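Local structure of uncharacterized protein (Starkeya novella, 5I20) at residues A[40-45]-A[211-216]; A[83-88]-A[154-159]; A[94-99]-A[143-148]. The protein exports amino acids of many kinds, L-threonine, L-methionine, L-lysine and L-glutamate among them, across the bacterial inner membrane as a DMT superfamily transporter. All blocks are in the same frame, centred on the assembly; numbering follows the deposited sequence.

In the fold
The three contacts run from buried to surface. Contact 2 is buried: helix 65-88 and helix 150-169 pack closely, alanine methyls resting on the facing peptide units. Contact 1 is partly buried and looser, with one isoleucine of helix 32-53 reaching across to V213 and V214 of helix 209-221. Contact 3 lies at the surface, where two phenylalanines of a periplasmic loop meet a leucine and a valine of helix 91-98. Contacts 2 and 3 touch each other, A156 packing on V97, and their centres are about 10 Å apart; contact 1 stands about 23 Å from contact 2, centre to centre. All three are apolar, but side-chain size differs sharply, from methyl to branched chain to ring.

Contact 1 (A[40-45]-A[211-216]); sequences FTIGGA and LAVVAL
The carbonyl oxygen of V213 is the polar atom of 211-216 that I42 comes nearest to: CD1 of I42 lies 4.2 Å from V213 O, a loose van der Waals approach rather than a polar bond. The same methyl packs closer still on the main chain next door, with I42 CD1 4.0 Å from V214 CA. Its reach follows from the side-chain torsions. CG1 is anti to the carbonyl carbon (chi1 -62°) and the chain then runs on extended (chi2 175°), which pushes CD1 out from helix 32-53 onto helix 209-221. The valines offer one methyl each to this end: CG1 of V213 is 4.4 Å from I42 CD1, and V214 adds CG2, although its CB points away.

Here two transmembrane helices of the ten-helix DMT fold approach each other in the membrane-spanning part of the basket. An isoleucine suits the place because it is long enough to span two backbones whose nearest CA atoms, those of I42 and V214, are 7.1 Å apart. V213 also packs on L35, L38 and T39 of helix 32-53, and I42 meets I218 one turn further along helix 209-221. The neighbouring glycine G43 gives its carbonyl oxygen to the hydroxyl of Y226 in a hydrogen bond.

Contact 2 (A[83-88]-A[154-159]); sequences FSALKL and LAAAAC
The flat groups that meet between A85 and the pair A155 and A156 are peptide units, each with a methyl over one face. CB of A85 stands almost straight above the peptide that joins A155 to A156, 3.6 Å from A156 N. In return, CB of A155 sits over the peptide joining S84 to A85, 3.8 Å from A85 N. This reciprocal arrangement puts the two methyls side by side, with A85 CB and A155 CB 3.9 Å apart. A156 adds its own methyl at the flank, its CB 3.8 Å from A85 CB, while the CB of S84 touches that of A155 more loosely.

Alanine suits these places because a single methyl lets the backbones come very near: the CA atoms of A85 and A155 are 5.0 Å apart, and the axes of the two short helical segments approach to 7.9 Å. The segments run nearly antiparallel, at 162° between their N-to-C directions. Small residues at the interface are a familiar means of close helix packing in membrane proteins. S84 is also small, and its hydroxyl is spent within its own helix: chi1 of -61° sets OG beside the backbone N, from where it bonds one turn back, so the hydroxyl has a partner, F80 O, within its own helix.

The contact joins the periplasmic end of helix 65-88 to helix 150-169. Further along the pair, C159 packs on Y78 and Y82 and also touches a bound monoolein lipid. The ring of F83 packs on P32 and T36 of helix 32-53, while A156 and A157 pack against V97 of helix 91-98.

Contact 3 (A[94-99]-A[143-148]); sequences AGLVAY and FGFAPE
With chi1 at 178°, the branch of L96 swings to the far side from its own amide nitrogen and out from helix 91-98, while F143 and F145 both hold CG anti to the carbonyl carbon (chi1 -84° and -73°) and extend their rings from the loop to meet it. One methyl does most of the work. CD2 of L96 lies 3.5 Å from F143 CE2, approaching that ring obliquely, and 4.1 Å from F145 CZ, at the edge of the second ring and near its plane. V97 takes the next position on the same edge, with CG2 4.1 Å from CE2 of F145.

The fork of a leucine puts one methyl where it reaches both rings, the β-branched valine offers a second methyl to F145, and the rings are broad enough to cover the gap between backbones whose nearest CA atoms, in L96 and F143, are 9.6 Å apart. L96 also packs on V133 and L136, and the ring of F145 meets that of Y153.

The arrangement lays the periplasmic loop between helices 119-136 and 150-169 against the short helix 91-98, an apolar surface contact on the periplasmic side of the basket-shaped DMT fold.

Contact 1 (A[40-45]-A[211-216])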
ATOM      1  N   PHE A  40       1.086   8.220  11.403  1.00 50.27           N
ATOM      2  CA  PHE A  40       2.411   8.366  10.805  1.00 55.92           C
ATOM      3  C   PHE A  40       3.421   8.950  11.783  1.00 59.94           C
ATOM      4  O   PHE A  40       4.625   8.739  11.634  1.00 62.90           O
ATOM      5  CB  PHE A  40       2.341   9.217   9.535  1.00 57.64           C
ATOM      6  CG  PHE A  40       2.098   8.413   8.292  1.00 60.07           C
ATOM      7  CD1 PHE A  40       0.812   8.047   7.929  1.00 65.71           C
ATOM      8  CD2 PHE A  40       3.154   8.005   7.499  1.00 59.87           C
ATOM      9  CE1 PHE A  40       0.587   7.301   6.791  1.00 65.58           C
ATOM     10  CE2 PHE A  40       2.935   7.258   6.360  1.00 62.63           C
ATOM     11  CZ  PHE A  40       1.649   6.906   6.007  1.00 66.32           C
ATOM     12  N   THR A  41       2.936   9.686  12.779  1.00 56.79           N
ATOM     13  CA  THR A  41       3.798  10.118  13.871  1.00 55.18           C
ATOM     14  C   THR A  41       4.238   8.885  14.653  1.00 52.86           C
ATOM     15  O   THR A  41       5.414   8.733  14.976  1.00 56.79           O
ATOM     16  CB  THR A  41       3.093  11.116  14.811  1.00 57.68           C
ATOM     17  OG1 THR A  41       2.785  12.314  14.088  1.00 62.85           O
ATOM     18  CG2 THR A  41       3.983  11.466  15.990  1.00 51.25           C
ATOM     19  N   ILE A  42       3.288   7.999  14.937  1.00 52.26           N
ATOM     20  CA  ILE A  42       3.592   6.742  15.610  1.00 54.17           C
ATOM     21  C   ILE A  42       4.491   5.883  14.726  1.00 55.87           C
ATOM     22  O   ILE A  42       5.459   5.288  15.197  1.00 60.15           O
ATOM     23  CB  ILE A  42       2.308   5.962  15.968  1.00 57.95           C
ATOM     24  CG1 ILE A  42       1.452   6.775  16.945  1.00 60.41           C
ATOM     25  CG2 ILE A  42       2.649   4.603  16.570  1.00 56.89           C
ATOM     26  CD1 ILE A  42       0.106   6.153  17.259  1.00 56.52           C
ATOM     27  N   GLY A  43       4.175   5.846  13.436  1.00 52.88           N
ATOM     28  CA  GLY A  43       4.962   5.100  12.473  1.00 50.72           C
ATOM     29  C   GLY A  43       6.392   5.584  12.368  1.00 54.12           C
ATOM     30  O   GLY A  43       7.329   4.784  12.358  1.00 53.58           O
ATOM     31  N   GLY A  44       6.561   6.900  12.288  1.00 51.39           N
ATOM     32  CA  GLY A  44       7.885   7.489  12.249  1.00 53.33           C
ATOM     33  C   GLY A  44       8.631   7.250  13.546  1.00 54.77           C
ATOM     34  O   GLY A  44       9.853   7.118  13.554  1.00 56.09           O
ATOM     35  N   ALA A  45       7.889   7.188  14.647  1.00 58.11           N
ATOM     36  CA  ALA A  45       8.487   6.983  15.961  1.00 66.81           C
ATOM     37  C   ALA A  45       9.031   5.567  16.097  1.00 68.32           C
ATOM     38  O   ALA A  45      10.065   5.351  16.728  1.00 71.46           O
ATOM     39  CB  ALA A  45       7.472   7.269  17.057  1.00 67.63           C
ATOM     40  N   LEU A 211      -6.909   2.464  20.486  1.00 77.82           N
ATOM     41  CA  LEU A 211      -6.129   1.236  20.378  1.00 79.61           C
ATOM     42  C   LEU A 211      -5.941   0.826  18.919  1.00 79.88           C
ATOM     43  O   LEU A 211      -4.912   0.263  18.550  1.00 81.32           O
ATOM     44  CB  LEU A 211      -6.796   0.109  21.168  1.00 86.59           C
ATOM     45  CG  LEU A 211      -5.942  -1.129  21.450  1.00 92.22           C
ATOM     46  CD1 LEU A 211      -4.526  -0.729  21.836  1.00 94.14           C
ATOM     47  CD2 LEU A 211      -6.577  -1.962  22.553  1.00 94.24           C
ATOM     48  N   ALA A 212      -6.940   1.117  18.093  1.00 73.13           N
ATOM     49  CA  ALA A 212      -6.849   0.843  16.665  1.00 66.14           C
ATOM     50  C   ALA A 212      -5.863   1.801  16.010  1.00 67.94           C
ATOM     51  O   ALA A 212      -5.095   1.413  15.129  1.00 70.57           O
ATOM     52  CB  ALA A 212      -8.215   0.955  16.011  1.00 62.96           C
ATOM     53  N   VAL A 213      -5.896   3.055  16.449  1.00 64.81           N
ATOM     54  CA  VAL A 213      -4.978   4.073  15.954  1.00 59.35           C
ATOM     55  C   VAL A 213      -3.531   3.647  16.177  1.00 60.19           C
ATOM     56  O   VAL A 213      -2.704   3.725  15.268  1.00 58.95           O
ATOM     57  CB  VAL A 213      -5.223   5.433  16.636  1.00 55.38           C
ATOM     58  CG1 VAL A 213      -4.169   6.444  16.213  1.00 52.36           C
ATOM     59  CG2 VAL A 213      -6.619   5.945  16.317  1.00 55.85           C
ATOM     60  N   VAL A 214      -3.237   3.183  17.387  1.00 60.62           N
ATOM     61  CA  VAL A 214      -1.888   2.749  17.731  1.00 62.04           C
ATOM     62  C   VAL A 214      -1.475   1.525  16.913  1.00 66.14           C
ATOM     63  O   VAL A 214      -0.335   1.428  16.464  1.00 66.99           O
ATOM     64  CB  VAL A 214      -1.770   2.434  19.235  1.00 58.78           C
ATOM     65  CG1 VAL A 214      -0.362   1.979  19.581  1.00 54.09           C
ATOM     66  CG2 VAL A 214      -2.147   3.654  20.056  1.00 63.39           C
ATOM     67  N   ALA A 215      -2.410   0.601  16.715  1.00 67.09           N
ATOM     68  CA  ALA A 215      -2.149  -0.603  15.932  1.00 61.95           C
ATOM     69  C   ALA A 215      -1.789  -0.253  14.494  1.00 60.11           C
ATOM     70  O   ALA A 215      -0.839  -0.799  13.930  1.00 56.02           O
ATOM     71  CB  ALA A 215      -3.353  -1.530  15.961  1.00 60.06           C
ATOM     72  N   LEU A 216      -2.558   0.660  13.908  1.00 58.67           N
ATOM     73  CA  LEU A 216      -2.292   1.142  12.560  1.00 58.15           C
ATOM     74  C   LEU A 216      -0.923   1.811  12.487  1.00 61.41           C
ATOM     75  O   LEU A 216      -0.178   1.621  11.529  1.00 64.27           O
ATOM     76  CB  LEU A 216      -3.378   2.121  12.112  1.00 56.53           C
ATOM     77  CG  LEU A 216      -4.790   1.579  11.883  1.00 59.33           C
ATOM     78  CD1 LEU A 216      -5.736   2.707  11.494  1.00 57.97           C
ATOM     79  CD2 LEU A 216      -4.782   0.496  10.816  1.00 62.68           C
TER

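Contact 2 (A[83-88]-A[154-159])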
ATOM      1  N   PHE A  83      -7.485  10.357  -0.567  1.00 53.62           N
ATOM      2  CA  PHE A  83      -8.493  10.983   0.285  1.00 55.83           C
ATOM      3  C   PHE A  83      -9.429  11.844  -0.557  1.00 53.21           C
ATOM      4  O   PHE A  83     -10.626  11.929  -0.283  1.00 54.69           O
ATOM      5  CB  PHE A  83      -7.837  11.827   1.382  1.00 54.83           C
ATOM      6  CG  PHE A  83      -7.027  11.026   2.359  1.00 58.38           C
ATOM      7  CD1 PHE A  83      -7.255   9.666   2.521  1.00 61.17           C
ATOM      8  CD2 PHE A  83      -6.035  11.628   3.116  1.00 59.67           C
ATOM      9  CE1 PHE A  83      -6.507   8.921   3.417  1.00 61.09           C
ATOM     10  CE2 PHE A  83      -5.286  10.890   4.014  1.00 62.93           C
ATOM     11  CZ  PHE A  83      -5.522   9.534   4.165  1.00 63.13           C
ATOM     12  N   SER A  84      -8.871  12.477  -1.585  1.00 51.79           N
ATOM     13  CA  SER A  84      -9.655  13.260  -2.529  1.00 57.23           C
ATOM     14  C   SER A  84     -10.577  12.356  -3.344  1.00 57.05           C
ATOM     15  O   SER A  84     -11.706  12.725  -3.652  1.00 56.08           O
ATOM     16  CB  SER A  84      -8.738  14.056  -3.461  1.00 58.52           C
ATOM     17  OG  SER A  84      -7.938  14.970  -2.731  1.00 61.41           O
ATOM     18  N   ALA A  85     -10.085  11.172  -3.694  1.00 58.24           N
ATOM     19  CA  ALA A  85     -10.876  10.207  -4.448  1.00 54.99           C
ATOM     20  C   ALA A  85     -12.090   9.741  -3.643  1.00 53.94           C
ATOM     21  O   ALA A  85     -13.175   9.556  -4.193  1.00 45.29           O
ATOM     22  CB  ALA A  85     -10.014   9.016  -4.851  1.00 44.36           C
ATOM     23  N   LEU A  86     -11.895   9.552  -2.340  1.00 55.91           N
ATOM     24  CA  LEU A  86     -12.970   9.146  -1.438  1.00 56.64           C
ATOM     25  C   LEU A  86     -14.017  10.248  -1.288  1.00 58.81           C
ATOM     26  O   LEU A  86     -15.181   9.982  -0.986  1.00 61.33           O
ATOM     27  CB  LEU A  86     -12.402   8.772  -0.067  1.00 52.93           C
ATOM     28  CG  LEU A  86     -12.058   7.304   0.211  1.00 50.43           C
ATOM     29  CD1 LEU A  86     -11.800   6.525  -1.066  1.00 46.82           C
ATOM     30  CD2 LEU A  86     -10.858   7.213   1.143  1.00 53.70           C
ATOM     31  N   LYS A  87     -13.584  11.485  -1.502  1.00 59.63           N
ATOM     32  CA  LYS A  87     -14.452  12.651  -1.422  1.00 59.92           C
ATOM     33  C   LYS A  87     -15.300  12.814  -2.678  1.00 63.35           C
ATOM     34  O   LYS A  87     -16.399  13.368  -2.631  1.00 65.55           O
ATOM     35  CB  LYS A  87     -13.610  13.911  -1.205  1.00 64.12           C
ATOM     36  CG  LYS A  87     -14.027  14.763  -0.025  1.00 69.76           C
ATOM     37  CD  LYS A  87     -13.124  15.979   0.109  1.00 71.73           C
ATOM     38  CE  LYS A  87     -13.599  16.898   1.219  1.00 75.56           C
ATOM     39  NZ  LYS A  87     -14.972  17.409   0.956  1.00 78.06           N
ATOM     40  N   LEU A  88     -14.782  12.334  -3.803  1.00 58.17           N
ATOM     41  CA  LEU A  88     -15.396  12.620  -5.094  1.00 58.55           C
ATOM     42  C   LEU A  88     -16.052  11.398  -5.724  1.00 54.55           C
ATOM     43  O   LEU A  88     -16.785  11.514  -6.705  1.00 55.89           O
ATOM     44  CB  LEU A  88     -14.350  13.196  -6.050  1.00 52.52           C
ATOM     45  CG  LEU A  88     -13.769  14.554  -5.654  1.00 53.48           C
ATOM     46  CD1 LEU A  88     -12.716  15.003  -6.654  1.00 53.57           C
ATOM     47  CD2 LEU A  88     -14.877  15.587  -5.536  1.00 49.72           C
ATOM     48  N   LEU A 154      -9.968   9.769 -11.314  1.00 39.76           N
ATOM     49  CA  LEU A 154      -8.685  10.346 -11.708  1.00 44.59           C
ATOM     50  C   LEU A 154      -7.781  10.529 -10.493  1.00 45.24           C
ATOM     51  O   LEU A 154      -6.592  10.210 -10.540  1.00 46.81           O
ATOM     52  CB  LEU A 154      -8.893  11.682 -12.427  1.00 46.57           C
ATOM     53  CG  LEU A 154      -9.670  11.613 -13.744  1.00 44.51           C
ATOM     54  CD1 LEU A 154      -9.872  13.002 -14.332  1.00 45.97           C
ATOM     55  CD2 LEU A 154      -8.967  10.701 -14.741  1.00 40.79           C
ATOM     56  N   ALA A 155      -8.353  11.042  -9.408  1.00 39.44           N
ATOM     57  CA  ALA A 155      -7.634  11.159  -8.145  1.00 44.95           C
ATOM     58  C   ALA A 155      -7.152   9.785  -7.690  1.00 42.62           C
ATOM     59  O   ALA A 155      -6.008   9.623  -7.264  1.00 42.55           O
ATOM     60  CB  ALA A 155      -8.518  11.795  -7.082  1.00 39.86           C
ATOM     61  N   ALA A 156      -8.034   8.796  -7.796  1.00 42.36           N
ATOM     62  CA  ALA A 156      -7.684   7.425  -7.443  1.00 45.56           C
ATOM     63  C   ALA A 156      -6.584   6.891  -8.359  1.00 40.14           C
ATOM     64  O   ALA A 156      -5.717   6.132  -7.923  1.00 40.83           O
ATOM     65  CB  ALA A 156      -8.915   6.528  -7.502  1.00 37.13           C
ATOM     66  N   ALA A 157      -6.616   7.291  -9.627  1.00 38.69           N
ATOM     67  CA  ALA A 157      -5.572   6.890 -10.566  1.00 39.80           C
ATOM     68  C   ALA A 157      -4.256   7.594 -10.248  1.00 42.02           C
ATOM     69  O   ALA A 157      -3.183   7.006 -10.376  1.00 42.67           O
ATOM     70  CB  ALA A 157      -5.998   7.182 -11.998  1.00 36.77           C
ATOM     71  N   ALA A 158      -4.345   8.857  -9.841  1.00 42.66           N
ATOM     72  CA  ALA A 158      -3.162   9.632  -9.469  1.00 44.17           C
ATOM     73  C   ALA A 158      -2.477   8.998  -8.268  1.00 41.76           C
ATOM     74  O   ALA A 158      -1.251   8.902  -8.210  1.00 46.34           O
ATOM     75  CB  ALA A 158      -3.540  11.080  -9.166  1.00 39.99           C
ATOM     76  N   CYS A 159      -3.293   8.574  -7.311  1.00 41.83           N
ATOM     77  CA  CYS A 159      -2.836   7.861  -6.127  1.00 38.96           C
ATOM     78  C   CYS A 159      -2.048   6.608  -6.498  1.00 40.38           C
ATOM     79  O   CYS A 159      -0.966   6.358  -5.963  1.00 44.57           O
ATOM     80  CB  CYS A 159      -4.041   7.498  -5.254  1.00 41.51           C
ATOM     81  SG  CYS A 159      -3.758   6.197  -4.056  1.00 53.22           S
TER

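Contact 3 (A[94-99]-A[143-148])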
ATOM      1  N   ALA A  94     -13.383   3.711  -6.217  1.00 48.34           N
ATOM      2  CA  ALA A  94     -12.137   4.402  -5.899  1.00 48.32           C
ATOM      3  C   ALA A  94     -11.052   3.405  -5.511  1.00 48.64           C
ATOM      4  O   ALA A  94      -9.899   3.535  -5.926  1.00 45.20           O
ATOM      5  CB  ALA A  94     -12.353   5.410  -4.781  1.00 42.09           C
ATOM      6  N   GLY A  95     -11.430   2.406  -4.717  1.00 44.50           N
ATOM      7  CA  GLY A  95     -10.501   1.381  -4.281  1.00 36.68           C
ATOM      8  C   GLY A  95     -10.014   0.510  -5.423  1.00 40.68           C
ATOM      9  O   GLY A  95      -8.845   0.120  -5.460  1.00 42.11           O
ATOM     10  N   LEU A  96     -10.909   0.208  -6.360  1.00 41.12           N
ATOM     11  CA  LEU A  96     -10.553  -0.601  -7.519  1.00 44.35           C
ATOM     12  C   LEU A  96      -9.587   0.141  -8.441  1.00 47.53           C
ATOM     13  O   LEU A  96      -8.617  -0.442  -8.921  1.00 48.43           O
ATOM     14  CB  LEU A  96     -11.803  -1.016  -8.303  1.00 39.65           C
ATOM     15  CG  LEU A  96     -11.502  -1.837  -9.561  1.00 43.44           C
ATOM     16  CD1 LEU A  96     -10.772  -3.126  -9.198  1.00 45.46           C
ATOM     17  CD2 LEU A  96     -12.758  -2.141 -10.364  1.00 44.43           C
ATOM     18  N   VAL A  97      -9.852   1.421  -8.694  1.00 45.48           N
ATOM     19  CA  VAL A  97      -8.978   2.204  -9.562  1.00 44.86           C
ATOM     20  C   VAL A  97      -7.595   2.343  -8.927  1.00 42.94           C
ATOM     21  O   VAL A  97      -6.579   2.125  -9.590  1.00 46.37           O
ATOM     22  CB  VAL A  97      -9.567   3.600  -9.867  1.00 45.13           C
ATOM     23  CG1 VAL A  97      -8.545   4.472 -10.582  1.00 43.26           C
ATOM     24  CG2 VAL A  97     -10.823   3.468 -10.713  1.00 41.79           C
ATOM     25  N   ALA A  98      -7.556   2.679  -7.640  1.00 43.01           N
ATOM     26  CA  ALA A  98      -6.288   2.771  -6.917  1.00 44.96           C
ATOM     27  C   ALA A  98      -5.512   1.454  -6.947  1.00 42.26           C
ATOM     28  O   ALA A  98      -4.281   1.456  -6.990  1.00 38.25           O
ATOM     29  CB  ALA A  98      -6.524   3.207  -5.475  1.00 35.12           C
ATOM     30  N   TYR A  99      -6.226   0.332  -6.939  1.00 37.36           N
ATOM     31  CA  TYR A  99      -5.554  -0.966  -6.898  1.00 38.78           C
ATOM     32  C   TYR A  99      -5.081  -1.429  -8.273  1.00 40.50           C
ATOM     33  O   TYR A  99      -4.860  -2.618  -8.507  1.00 37.69           O
ATOM     34  CB  TYR A  99      -6.452  -2.025  -6.252  1.00 45.47           C
ATOM     35  CG  TYR A  99      -5.896  -2.480  -4.923  1.00 55.95           C
ATOM     36  CD1 TYR A  99      -4.797  -3.327  -4.867  1.00 53.49           C
ATOM     37  CD2 TYR A  99      -6.443  -2.037  -3.726  1.00 62.21           C
ATOM     38  CE1 TYR A  99      -4.267  -3.735  -3.660  1.00 57.41           C
ATOM     39  CE2 TYR A  99      -5.920  -2.442  -2.509  1.00 65.40           C
ATOM     40  CZ  TYR A  99      -4.833  -3.291  -2.483  1.00 63.06           C
ATOM     41  OH  TYR A  99      -4.305  -3.700  -1.281  1.00 63.39           O
ATOM     42  N   PHE A 143     -20.559  -2.919  -9.444  1.00100.96           N
ATOM     43  CA  PHE A 143     -19.737  -1.817  -9.936  1.00 99.30           C
ATOM     44  C   PHE A 143     -20.474  -0.931 -10.936  1.00 99.53           C
ATOM     45  O   PHE A 143     -20.703  -1.323 -12.082  1.00100.34           O
ATOM     46  CB  PHE A 143     -18.453  -2.354 -10.571  1.00 92.19           C
ATOM     47  CG  PHE A 143     -17.362  -2.627  -9.582  1.00 83.76           C
ATOM     48  CD1 PHE A 143     -17.283  -1.901  -8.405  1.00 80.39           C
ATOM     49  CD2 PHE A 143     -16.418  -3.610  -9.824  1.00 80.70           C
ATOM     50  CE1 PHE A 143     -16.280  -2.147  -7.488  1.00 78.29           C
ATOM     51  CE2 PHE A 143     -15.414  -3.863  -8.910  1.00 79.45           C
ATOM     52  CZ  PHE A 143     -15.345  -3.128  -7.741  1.00 77.81           C
ATOM     53  N   GLY A 144     -20.831   0.271 -10.494  1.00100.87           N
ATOM     54  CA  GLY A 144     -21.504   1.233 -11.346  1.00104.61           C
ATOM     55  C   GLY A 144     -20.698   2.505 -11.530  1.00 99.42           C
ATOM     56  O   GLY A 144     -20.839   3.459 -10.763  1.00100.94           O
ATOM     57  N   PHE A 145     -19.848   2.516 -12.551  1.00 90.91           N
ATOM     58  CA  PHE A 145     -19.032   3.683 -12.856  1.00 83.37           C
ATOM     59  C   PHE A 145     -19.855   4.754 -13.562  1.00 80.01           C
ATOM     60  O   PHE A 145     -20.327   4.552 -14.680  1.00 84.09           O
ATOM     61  CB  PHE A 145     -17.829   3.286 -13.715  1.00 80.86           C
ATOM     62  CG  PHE A 145     -16.763   2.543 -12.958  1.00 77.98           C
ATOM     63  CD1 PHE A 145     -16.892   1.188 -12.703  1.00 76.64           C
ATOM     64  CD2 PHE A 145     -15.632   3.201 -12.504  1.00 75.94           C
ATOM     65  CE1 PHE A 145     -15.915   0.504 -12.005  1.00 74.81           C
ATOM     66  CE2 PHE A 145     -14.649   2.523 -11.807  1.00 73.53           C
ATOM     67  CZ  PHE A 145     -14.790   1.171 -11.559  1.00 74.46           C
ATOM     68  N   ALA A 146     -20.019   5.894 -12.898  1.00 73.71           N
ATOM     69  CA  ALA A 146     -20.829   6.988 -13.421  1.00 65.69           C
ATOM     70  C   ALA A 146     -19.972   8.224 -13.702  1.00 61.32           C
ATOM     71  O   ALA A 146     -19.049   8.523 -12.947  1.00 62.39           O
ATOM     72  CB  ALA A 146     -21.946   7.322 -12.446  1.00 61.08           C
ATOM     73  N   PRO A 147     -20.284   8.949 -14.790  1.00 63.71           N
ATOM     74  CA  PRO A 147     -19.499  10.106 -15.248  1.00 62.66           C
ATOM     75  C   PRO A 147     -19.307  11.201 -14.198  1.00 62.09           C
ATOM     76  O   PRO A 147     -18.322  11.932 -14.270  1.00 62.19           O
ATOM     77  CB  PRO A 147     -20.323  10.646 -16.422  1.00 64.33           C
ATOM     78  CG  PRO A 147     -21.106   9.482 -16.904  1.00 66.99           C
ATOM     79  CD  PRO A 147     -21.416   8.662 -15.688  1.00 63.86           C
ATOM     80  N   GLU A 148     -20.227  11.324 -13.247  1.00 62.19           N
ATOM     81  CA  GLU A 148     -20.117  12.378 -12.242  1.00 59.41           C
ATOM     82  C   GLU A 148     -19.025  12.071 -11.218  1.00 52.64           C
ATOM     83  O   GLU A 148     -18.606  12.949 -10.470  1.00 52.84           O
ATOM     84  CB  GLU A 148     -21.459  12.600 -11.535  1.00 60.28           C
ATOM     85  CG  GLU A 148     -22.071  11.359 -10.901  1.00 65.74           C
ATOM     86  CD  GLU A 148     -22.955  10.585 -11.862  1.00 71.94           C
ATOM     87  OE1 GLU A 148     -22.626  10.527 -13.066  1.00 71.71           O
ATOM     88  OE2 GLU A 148     -23.984  10.036 -11.413  1.00 77.23           O
TER